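Local coordinates for variant surface glycoprotein MITat 1.13 (Trypanosoma brucei, PDB 6Z8H) that probably forms part of the dense surface coat of the parasite, whose antigenic variation lets the trypanosome evade the immune response of its host, at residues Pro107-Gln110 against Ala111-Lys115; Leu145-Thr148 against Lys149-Arg153; Ala270-Ala274 against Gly275-Pro279; Glu335-Thr338 against Lys339-Asp343; Asp373-Ala376 against Arg377-Gln381. All blocks are in the same frame, centred on the assembly; numbering follows the deposited sequence.

How the interactions relate
From the N terminus, the chain meets interaction 1 within the long helix 78-129, then interaction 2 where the loop after strand 135-139 enters strand 152-155. Interaction 3 ends helix 260-273, interaction 4 opens helix 336-345, and interaction 5 lies within helix 368-383. All five are local and follow one another in series, so none encloses or crosses another. Interactions 1 and 3 nevertheless touch in space, Leu108 CD1 lying 3.5 Å from Ala274 CB and Leu108 also packing on Ile271, which sets helix 78-129 against the end of helix 260-273. Interactions 2 and 5, with centres about 92 Å apart on opposite sides of the chain's centre, both reach the second subunit, as does interaction 1.

Interaction 1. Residues Pro107-Gln110 against Ala111-Lys115; sequences PLVQ and AAISK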
# COMPACT_ATOMS: atom_id res chain seq x y z
N PRO A 107 9.56 2.33 0.05
CA PRO A 107 9.25 2.04 1.47
C PRO A 107 8.65 3.23 2.21
O PRO A 107 7.92 3.04 3.20
CB PRO A 107 10.61 1.64 2.06
CG PRO A 107 11.64 2.25 1.11
CD PRO A 107 11.00 2.19 -0.25
N LEU A 108 8.97 4.46 1.80
CA LEU A 108 8.37 5.63 2.44
C LEU A 108 6.89 5.74 2.09
O LEU A 108 6.07 6.04 2.96
CB LEU A 108 9.14 6.87 1.98
CG LEU A 108 10.63 6.87 2.33
CD1 LEU A 108 11.35 8.01 1.61
CD2 LEU A 108 10.85 6.97 3.82
N VAL A 109 6.52 5.48 0.84
CA VAL A 109 5.13 5.52 0.44
C VAL A 109 4.36 4.39 1.11
O VAL A 109 3.26 4.61 1.63
CB VAL A 109 5.02 5.46 -1.09
CG1 VAL A 109 3.57 5.27 -1.54
CG2 VAL A 109 5.62 6.70 -1.72
N GLN A 110 4.97 3.21 1.20
CA GLN A 110 4.32 2.09 1.87
C GLN A 110 4.07 2.41 3.33
O GLN A 110 2.99 2.12 3.86
CB GLN A 110 5.17 0.83 1.75
CG GLN A 110 5.19 0.18 0.35
CD GLN A 110 6.28 -0.86 0.19
OE1 GLN A 110 7.26 -0.90 0.97
NE2 GLN A 110 6.14 -1.70 -0.83
N ALA A 111 5.06 3.02 4.02
CA ALA A 111 4.88 3.34 5.43
C ALA A 111 3.76 4.36 5.63
O ALA A 111 3.00 4.27 6.61
CB ALA A 111 6.21 3.85 6.00
N ALA A 112 3.63 5.31 4.71
CA ALA A 112 2.58 6.32 4.81
C ALA A 112 1.21 5.72 4.54
O ALA A 112 0.23 6.03 5.25
CB ALA A 112 2.87 7.47 3.85
N ILE A 113 1.10 4.85 3.55
CA ILE A 113 -0.18 4.20 3.27
C ILE A 113 -0.66 3.44 4.50
O ILE A 113 -1.82 3.56 4.93
CB ILE A 113 -0.07 3.24 2.08
CG1 ILE A 113 0.14 4.02 0.78
CG2 ILE A 113 -1.29 2.31 2.04
CD1 ILE A 113 0.58 3.14 -0.39
N SER A 114 0.23 2.67 5.12
CA SER A 114 -0.22 1.85 6.24
C SER A 114 -0.62 2.72 7.43
O SER A 114 -1.61 2.43 8.10
CB SER A 114 0.86 0.87 6.65
OG SER A 114 1.93 1.50 7.30
N LYS A 115 0.13 3.79 7.70
CA LYS A 115 -0.15 4.63 8.87
C LYS A 115 -1.39 5.49 8.65
O LYS A 115 -2.21 5.64 9.57
CB LYS A 115 1.10 5.43 9.19
CG LYS A 115 2.18 4.58 9.84
CD LYS A 115 3.52 5.28 9.88
CE LYS A 115 4.55 4.48 10.67
NZ LYS A 115 5.69 5.35 11.08
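Val109 and Ile113, one helical turn apart, meet through their ends: CG1 of Val109 lies 3.8 Å from CD1 of Ile113. The isoleucine can be followed outward. Its CB lies 3.6 Å from Val109 O, and CG1, beside the backbone N with chi1 at -69°, comes closer still, 3.3 Å from Val109 O. CD1 then extends past the same oxygen to the valine methyl. Ile113 N also donates to Val109 O at 2.9 Å. The same i to i+4 pattern joins Ala111, Ala112 and Ser114 to Pro107, Leu108 and Gln110. Ser114 OG folds back to Ala111 O (3.0 Å), which also accepts from Lys115 N on the same face of its plane, so this carbonyl is gripped twice. On helix 78-129 the different sides of the turn face different partners. Val109 and Ile113 pack on Thr49 of helix 34-75, Leu108 and Ala112 lie against helix 260-273, and Ile113 also meets Ile113 of the second subunit, which places this turn at the dimer interface.

Interaction 2. Residues Leu145-Thr148 against Lys149-Arg153; sequences LRLT and KTKFR
Lys151 reaches back along the chain to Arg146, its NZ donating to Arg146 O at 2.7 Å from above the carbonyl plane. Its chain is extended beyond CG, and CD and CE pass close to the same oxygen. The ammonium has further partners: a salt bridge to Asp144 OD1 and a hydrogen bond to Phe140 O. One charged group thus gathers acceptors from three points of the connection between the strands, and the nearby carboxylate probably favours its protonated form.

Thr148 supplies the other acceptors. Its carbonyl oxygen takes the backbone N-H of Lys151 at 3.1 Å and lies near the plane of the Phe152 ring at its edge, 3.6 Å from CD1. The hydroxyl, set between the backbone N and the carbonyl carbon (chi1 75°), accepts from Thr150 N at 3.2 Å, which satisfies an amide in the short 3-10 segment. The two threonine side chains run side by side, with Thr150 OG1 3.1 Å from Thr148 OG1. Lys149 looks outward to the second subunit, where its NZ is bound by Ile249 O and His250 ND1 and its backbone N by Asn240 OD1; Leu145 and Leu147 also bond to that subunit through their backbones.

Leu147 CD1 lies 3.9 Å from Phe152 CE1, the two side chains crossing at about a right angle, and both rest on Ile138. With Thr148 OG1 holding the amide two residues on and Thr148 O that three residues on, this is an ST motif leading through a 3-10 turn into strand 152-155, outermost in the sheet of this chain.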
# COMPACT_ATOMS: atom_id res chain seq x y z
N LEU A 145 -41.79 4.60 43.87
CA LEU A 145 -40.38 4.57 43.50
C LEU A 145 -39.87 3.15 43.29
O LEU A 145 -38.64 2.93 43.26
CB LEU A 145 -39.52 5.28 44.55
CG LEU A 145 -39.49 6.81 44.67
CD1 LEU A 145 -38.74 7.41 43.50
CD2 LEU A 145 -40.88 7.43 44.81
N ARG A 146 -40.76 2.17 43.13
CA ARG A 146 -40.34 0.86 42.67
C ARG A 146 -39.80 0.95 41.22
O ARG A 146 -40.07 1.91 40.48
CB ARG A 146 -41.47 -0.16 42.79
CG ARG A 146 -41.91 -0.37 44.24
CD ARG A 146 -42.86 -1.56 44.39
NE ARG A 146 -43.10 -1.93 45.78
CZ ARG A 146 -43.99 -2.85 46.15
NH1 ARG A 146 -44.69 -3.50 45.22
NH2 ARG A 146 -44.18 -3.13 47.44
N LEU A 147 -39.03 -0.05 40.82
CA LEU A 147 -38.34 0.01 39.54
C LEU A 147 -38.41 -1.34 38.85
O LEU A 147 -38.06 -2.36 39.45
CB LEU A 147 -36.88 0.46 39.73
CG LEU A 147 -36.07 0.85 38.49
CD1 LEU A 147 -36.82 1.87 37.69
CD2 LEU A 147 -34.74 1.38 38.94
N THR A 148 -38.85 -1.33 37.59
CA THR A 148 -38.63 -2.43 36.67
C THR A 148 -38.23 -1.82 35.34
O THR A 148 -38.20 -0.60 35.18
CB THR A 148 -39.88 -3.30 36.44
OG1 THR A 148 -40.81 -2.61 35.60
CG2 THR A 148 -40.52 -3.74 37.76
N LYS A 149 -37.95 -2.69 34.38
CA LYS A 149 -37.55 -2.20 33.07
C LYS A 149 -38.56 -1.25 32.45
O LYS A 149 -38.19 -0.38 31.66
CB LYS A 149 -37.27 -3.38 32.13
CG LYS A 149 -37.11 -3.04 30.63
CD LYS A 149 -35.81 -2.38 30.33
CE LYS A 149 -35.70 -2.02 28.85
NZ LYS A 149 -35.79 -3.20 27.93
N THR A 150 -39.84 -1.40 32.78
CA THR A 150 -40.83 -0.57 32.09
C THR A 150 -40.74 0.90 32.47
O THR A 150 -41.37 1.73 31.79
CB THR A 150 -42.23 -1.12 32.37
OG1 THR A 150 -42.60 -0.85 33.71
CG2 THR A 150 -42.31 -2.62 32.16
N LYS A 151 -40.02 1.26 33.52
CA LYS A 151 -39.82 2.67 33.85
C LYS A 151 -38.61 3.27 33.15
O LYS A 151 -38.39 4.49 33.26
CB LYS A 151 -39.73 2.86 35.36
CG LYS A 151 -41.03 2.48 36.10
CD LYS A 151 -41.02 2.87 37.56
CE LYS A 151 -42.33 2.52 38.28
NZ LYS A 151 -42.33 3.05 39.65
N PHE A 152 -37.86 2.47 32.40
CA PHE A 152 -36.79 2.98 31.55
C PHE A 152 -37.41 3.30 30.20
O PHE A 152 -37.58 2.43 29.35
CB PHE A 152 -35.69 1.95 31.37
CG PHE A 152 -34.84 1.75 32.59
CD1 PHE A 152 -35.31 1.03 33.68
CD2 PHE A 152 -33.59 2.32 32.66
CE1 PHE A 152 -34.49 0.83 34.77
CE2 PHE A 152 -32.79 2.13 33.74
CZ PHE A 152 -33.23 1.40 34.80
N ARG A 153 -37.80 4.56 30.01
CA ARG A 153 -38.46 4.88 28.76
C ARG A 153 -37.45 5.19 27.66
O ARG A 153 -37.65 4.80 26.50
CB ARG A 153 -39.45 6.02 28.91
CG ARG A 153 -40.44 6.03 27.75
CD ARG A 153 -41.38 7.20 27.81
NE ARG A 153 -40.84 8.39 27.17
CZ ARG A 153 -40.84 8.61 25.86
NH1 ARG A 153 -41.32 7.69 25.03
NH2 ARG A 153 -40.34 9.74 25.37

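Interaction 3. Residues Ala270-Ala274 against Gly275-Pro279; sequences AIRSA and GASTP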
# COMPACT_ATOMS: atom_id res chain seq x y z
N ALA A 270 8.06 12.39 6.02
CA ALA A 270 9.23 11.58 5.69
C ALA A 270 9.44 11.46 4.19
O ALA A 270 10.59 11.40 3.72
CB ALA A 270 9.11 10.18 6.30
N ILE A 271 8.35 11.42 3.42
CA ILE A 271 8.48 11.35 1.98
C ILE A 271 9.09 12.65 1.46
O ILE A 271 10.02 12.64 0.66
CB ILE A 271 7.13 11.07 1.31
CG1 ILE A 271 6.55 9.73 1.76
CG2 ILE A 271 7.28 11.10 -0.22
CD1 ILE A 271 5.13 9.52 1.27
N ARG A 272 8.58 13.78 1.94
CA ARG A 272 9.08 15.08 1.50
C ARG A 272 10.53 15.28 1.93
O ARG A 272 11.35 15.77 1.15
CB ARG A 272 8.19 16.19 2.07
CG ARG A 272 6.72 16.02 1.73
CD ARG A 272 5.94 17.31 1.94
NE ARG A 272 6.09 17.78 3.30
CZ ARG A 272 5.29 17.43 4.31
NH1 ARG A 272 4.28 16.59 4.12
NH2 ARG A 272 5.52 17.91 5.52
N SER A 273 10.89 14.86 3.14
CA SER A 273 12.25 15.07 3.62
C SER A 273 13.26 14.29 2.79
O SER A 273 14.40 14.74 2.62
CB SER A 273 12.35 14.65 5.09
OG SER A 273 11.62 15.54 5.90
N ALA A 274 12.85 13.15 2.26
CA ALA A 274 13.72 12.35 1.41
C ALA A 274 13.75 12.84 -0.03
O ALA A 274 14.51 12.31 -0.85
CB ALA A 274 13.27 10.89 1.45
N GLY A 275 12.96 13.85 -0.36
CA GLY A 275 12.82 14.28 -1.74
C GLY A 275 12.20 13.25 -2.64
O GLY A 275 12.55 13.19 -3.83
N ALA A 276 11.30 12.42 -2.11
CA ALA A 276 10.78 11.26 -2.81
C ALA A 276 9.33 11.42 -3.25
O ALA A 276 8.67 10.42 -3.58
CB ALA A 276 10.91 10.02 -1.92
N SER A 277 8.82 12.66 -3.29
CA SER A 277 7.42 12.87 -3.61
C SER A 277 7.10 12.63 -5.08
O SER A 277 5.95 12.32 -5.40
CB SER A 277 6.99 14.28 -3.23
OG SER A 277 7.14 14.54 -1.84
N THR A 278 8.05 12.79 -5.98
CA THR A 278 7.77 12.72 -7.42
C THR A 278 8.85 11.90 -8.10
O THR A 278 9.62 12.41 -8.93
CB THR A 278 7.70 14.12 -8.06
OG1 THR A 278 8.90 14.88 -7.79
CG2 THR A 278 6.49 14.93 -7.56
N PRO A 279 8.94 10.62 -7.78
CA PRO A 279 9.98 9.77 -8.37
C PRO A 279 9.72 9.48 -9.84
O PRO A 279 8.60 9.40 -10.32
CB PRO A 279 9.89 8.47 -7.56
CG PRO A 279 8.42 8.42 -7.14
CD PRO A 279 8.04 9.87 -6.87
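Two backbone hydrogen bonds fold the chain back on the last turn of helix 260-273. Ala276 N donates to Ile271 O at 3.1 Å, an almost straight bond with an N-H...O angle of 167°. Gly275 N meets Arg272 O at 2.9 Å, but from well above the carbonyl plane. With Gly275 at positive phi (64°), this pair of bonds is a Schellman motif, the classic C-terminal helix cap, which occupies carbonyls of the last turn that no further helical amide follows to meet. Glycine has no side chain to crowd the neighbouring Ala274 O in this conformation.

The apolar contacts lie beside the bonds. Ile271 CG2, placed opposite the backbone N across the first torsion, leans on the reversed chain and comes within 3.7 Å of Ala276 C. Its distance to Ala276 CB is 4.2 Å, the same as that between Ala274 CB and Ala276 CB, so Ala276 CB lies between Ile271 and Ala274 and touches both. The isoleucine and both alanines continue onto helix 78-129, through Leu108 for Ile271 and Ala274 and through Ala105 for Ala276.

Polar side chains touch more lightly. Ser277 OG lies 3.8 Å from Ile271 CG2 and 3.9 Å from Arg272 CG, both van der Waals contacts. The arginine bends at chi3 (-57°) and carries its guanidinium away from the cap to a salt bridge with Glu183, while NH1 bonds Tyr48 OH on helix 34-75.

Interaction 4. Residues Glu335-Thr338 against Lys339-Asp343; sequences EYNT and KTWKD
Tyr336 and Trp341 form the compact side of the contact. The indole presents an edge to the phenol face in a T-shaped pair, with planes at 82° and the centroid of the tyrosine ring 4.7 Å from that of the five-membered ring. Trp341 CD1 stands over the phenol 3.7 Å from CZ, offset toward the rim. With CG anti to the backbone N (chi1 179°), the phenol is carried out alongside the Trp341 side chain, the two pointing the same way, and its hydroxyl is bound by Ile284 O. Trp341 N also donates to Tyr336 O at 3.0 Å.

The other side is looser and more exposed. Glu335 and Lys339 run side by side and touch through carbon, CB to CG at 3.8 Å, yet Glu335 OE2 stays 5.3 Å from Lys339 NZ, so any attraction is probably weak. Lys342 CG rests 3.6 Å from Thr338 O before its chain leads away.

In the backbone, Glu335 O, of the N-cap residue, accepts from both Lys339 N (2.9 Å) and Thr340 N. The bonds from Thr340 to Glu335 and from Trp341 to Tyr336 span five residues, the signature of a pi-type turn, here in the first turn of helix 336-345.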
# COMPACT_ATOMS: atom_id res chain seq x y z
N GLU A 335 11.52 17.41 -33.88
CA GLU A 335 10.99 16.24 -34.55
C GLU A 335 11.34 14.95 -33.81
O GLU A 335 11.18 13.87 -34.37
CB GLU A 335 11.45 16.19 -36.01
CG GLU A 335 11.03 17.39 -36.84
CD GLU A 335 11.25 17.21 -38.33
OE1 GLU A 335 12.26 16.60 -38.73
OE2 GLU A 335 10.40 17.70 -39.11
N TYR A 336 11.81 15.04 -32.57
CA TYR A 336 12.28 13.86 -31.83
C TYR A 336 11.18 12.82 -31.69
O TYR A 336 11.45 11.61 -31.75
CB TYR A 336 12.78 14.30 -30.45
CG TYR A 336 13.28 13.20 -29.53
CD1 TYR A 336 14.36 12.41 -29.89
CD2 TYR A 336 12.70 12.99 -28.28
CE1 TYR A 336 14.84 11.43 -29.05
CE2 TYR A 336 13.17 12.02 -27.43
CZ TYR A 336 14.24 11.23 -27.83
OH TYR A 336 14.73 10.27 -27.00
N ASN A 337 9.94 13.27 -31.49
CA ASN A 337 8.80 12.37 -31.37
C ASN A 337 8.04 12.19 -32.68
O ASN A 337 7.59 11.08 -32.97
CB ASN A 337 7.85 12.91 -30.30
CG ASN A 337 8.54 13.09 -28.95
OD1 ASN A 337 8.83 14.23 -28.54
ND2 ASN A 337 8.84 11.96 -28.26
N THR A 338 7.90 13.25 -33.48
CA THR A 338 7.13 13.13 -34.71
C THR A 338 7.88 12.38 -35.80
O THR A 338 7.23 11.85 -36.71
CB THR A 338 6.72 14.52 -35.21
OG1 THR A 338 7.88 15.35 -35.35
CG2 THR A 338 5.74 15.16 -34.25
N LYS A 339 9.21 12.32 -35.73
CA LYS A 339 9.99 11.65 -36.77
C LYS A 339 10.96 10.63 -36.16
O LYS A 339 10.94 9.44 -36.53
CB LYS A 339 10.75 12.67 -37.64
CG LYS A 339 9.84 13.64 -38.36
CD LYS A 339 9.27 13.06 -39.65
CE LYS A 339 9.39 14.08 -40.79
NZ LYS A 339 8.66 13.67 -42.03
N THR A 340 11.79 11.04 -35.20
CA THR A 340 12.86 10.14 -34.75
C THR A 340 12.27 8.88 -34.13
O THR A 340 12.67 7.77 -34.47
CB THR A 340 13.79 10.82 -33.75
OG1 THR A 340 14.10 12.14 -34.19
CG2 THR A 340 15.08 10.03 -33.61
N TRP A 341 11.35 9.03 -33.19
CA TRP A 341 10.77 7.85 -32.56
C TRP A 341 9.85 7.09 -33.50
O TRP A 341 9.69 5.87 -33.36
CB TRP A 341 10.06 8.24 -31.25
CG TRP A 341 11.01 8.13 -30.10
CD1 TRP A 341 11.67 9.14 -29.48
CD2 TRP A 341 11.45 6.92 -29.48
NE1 TRP A 341 12.50 8.64 -28.50
CE2 TRP A 341 12.37 7.27 -28.47
CE3 TRP A 341 11.15 5.58 -29.67
CZ2 TRP A 341 12.99 6.32 -27.66
CZ3 TRP A 341 11.77 4.64 -28.86
CH2 TRP A 341 12.66 5.01 -27.86
N LYS A 342 9.26 7.77 -34.46
CA LYS A 342 8.47 7.09 -35.48
C LYS A 342 9.44 6.22 -36.30
O LYS A 342 9.10 5.11 -36.55
CB LYS A 342 7.67 8.09 -36.31
CG LYS A 342 6.37 8.52 -35.65
CD LYS A 342 5.47 7.34 -35.34
CE LYS A 342 4.05 7.71 -34.97
NZ LYS A 342 3.33 6.61 -34.29
N ASP A 343 10.59 6.75 -36.72
CA ASP A 343 11.54 5.97 -37.50
C ASP A 343 12.10 4.81 -36.68
O ASP A 343 12.34 3.72 -37.22
CB ASP A 343 12.67 6.88 -37.99
CG ASP A 343 12.20 7.88 -39.03
OD1 ASP A 343 11.05 7.74 -39.53
OD2 ASP A 343 12.96 8.81 -39.35

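Interaction 5. Residues Asp373-Ala376 against Arg377-Gln381; sequences DAIA and RLLLQ
Residues 373-381 form an unbroken alpha-helical run in which four successive amides bond to the carbonyls one turn back. Arg377 N meets Asp373 O, Leu378 N meets Ala374 O at 2.8 Å, Leu379 N meets Ile375 O and Leu380 N meets Ala376 O.

Asp373 and Arg377, four residues apart, make a salt bridge. NE donates to OD1 at 3.0 Å, with a weak second branch from Arg377 NE to Asp373 OD2 at 3.3 Å. OD1 lies close to the guanidinium plane, at its edge, but is itself approached from above the carboxylate plane; the two groups are turned 79° against each other. Arg377 is extended from CG to NE, its CG passing 3.2 Å from Asp373 O, and the aspartate, with CG opposite its backbone N (chi1 -165°), holds its carboxylate out from the helix, where the arginine NE, reaching back a turn, meets it. A water completes the bridge, donating to Asp373 OD2 at 2.8 Å and accepting from Arg377 NH2 at 3.0 Å. NH1 forms salt bridges with Glu357 and with Glu311 of the second subunit; these carboxylates probably offset the nearby like charge of Lys302 of that subunit.

Ile375 and Leu379 lie alongside each other and point the same way, CG2 of Ile375 4.0 Å from CD1 of Leu379.

Around helix 368-383, Ile375 and Leu378 pack on helix 34-75, Ala374 and Leu378 on strand 348-351, while Ala376, Leu379 and Leu380 face Met299, Ala73 and Leu85 of the second subunit, making this helix part of the dimer interface.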
# COMPACT_ATOMS: atom_id res chain seq x y z
N ASP A 373 14.29 -11.66 -28.78
CA ASP A 373 14.49 -12.66 -29.82
C ASP A 373 15.15 -12.02 -31.04
O ASP A 373 16.07 -12.59 -31.64
CB ASP A 373 13.14 -13.25 -30.22
CG ASP A 373 13.24 -14.53 -31.00
OD1 ASP A 373 14.34 -15.09 -31.08
OD2 ASP A 373 12.21 -15.00 -31.51
N ALA A 374 14.68 -10.83 -31.42
CA ALA A 374 15.27 -10.15 -32.56
C ALA A 374 16.75 -9.87 -32.33
O ALA A 374 17.57 -10.03 -33.25
CB ALA A 374 14.52 -8.86 -32.86
N ILE A 375 17.11 -9.42 -31.13
CA ILE A 375 18.51 -9.12 -30.85
C ILE A 375 19.36 -10.38 -31.00
O ILE A 375 20.43 -10.36 -31.61
CB ILE A 375 18.63 -8.50 -29.44
CG1 ILE A 375 17.99 -7.11 -29.39
CG2 ILE A 375 20.08 -8.45 -28.99
CD1 ILE A 375 18.01 -6.45 -28.04
N ALA A 376 18.91 -11.49 -30.43
CA ALA A 376 19.67 -12.72 -30.59
C ALA A 376 19.82 -13.09 -32.06
O ALA A 376 20.90 -13.52 -32.49
CB ALA A 376 18.97 -13.84 -29.80
N ARG A 377 18.74 -12.96 -32.83
CA ARG A 377 18.77 -13.36 -34.23
C ARG A 377 19.66 -12.45 -35.05
O ARG A 377 20.40 -12.91 -35.94
CB ARG A 377 17.34 -13.40 -34.78
CG ARG A 377 16.48 -14.51 -34.17
CD ARG A 377 14.97 -14.39 -34.47
NE ARG A 377 14.27 -15.59 -34.04
CZ ARG A 377 13.97 -16.62 -34.84
NH1 ARG A 377 14.23 -16.58 -36.13
NH2 ARG A 377 13.38 -17.69 -34.35
N LEU A 378 19.64 -11.15 -34.73
CA LEU A 378 20.50 -10.19 -35.43
C LEU A 378 21.98 -10.46 -35.13
O LEU A 378 22.83 -10.33 -36.02
CB LEU A 378 20.14 -8.76 -35.03
CG LEU A 378 18.81 -8.25 -35.59
CD1 LEU A 378 18.27 -7.13 -34.73
CD2 LEU A 378 18.97 -7.81 -37.03
N LEU A 379 22.30 -10.79 -33.88
CA LEU A 379 23.70 -11.07 -33.55
C LEU A 379 24.13 -12.39 -34.17
O LEU A 379 25.28 -12.53 -34.63
CB LEU A 379 23.90 -11.06 -32.04
CG LEU A 379 23.68 -9.72 -31.32
CD1 LEU A 379 23.68 -9.92 -29.85
CD2 LEU A 379 24.75 -8.73 -31.72
N LEU A 380 23.24 -13.38 -34.21
CA LEU A 380 23.59 -14.65 -34.83
C LEU A 380 23.85 -14.45 -36.31
O LEU A 380 24.80 -15.02 -36.88
CB LEU A 380 22.46 -15.67 -34.61
CG LEU A 380 22.67 -17.07 -35.20
CD1 LEU A 380 23.94 -17.67 -34.63
CD2 LEU A 380 21.47 -17.94 -34.95
N GLN A 381 23.03 -13.62 -36.96
CA GLN A 381 23.26 -13.30 -38.36
C GLN A 381 24.67 -12.77 -38.58
O GLN A 381 25.35 -13.14 -39.54
CB GLN A 381 22.24 -12.26 -38.81
CG GLN A 381 22.46 -11.77 -40.23
CD GLN A 381 21.65 -12.57 -41.23
OE1 GLN A 381 21.84 -13.78 -41.40
NE2 GLN A 381 20.71 -11.89 -41.90
O HOH W 1 12.62 -17.79 -31.45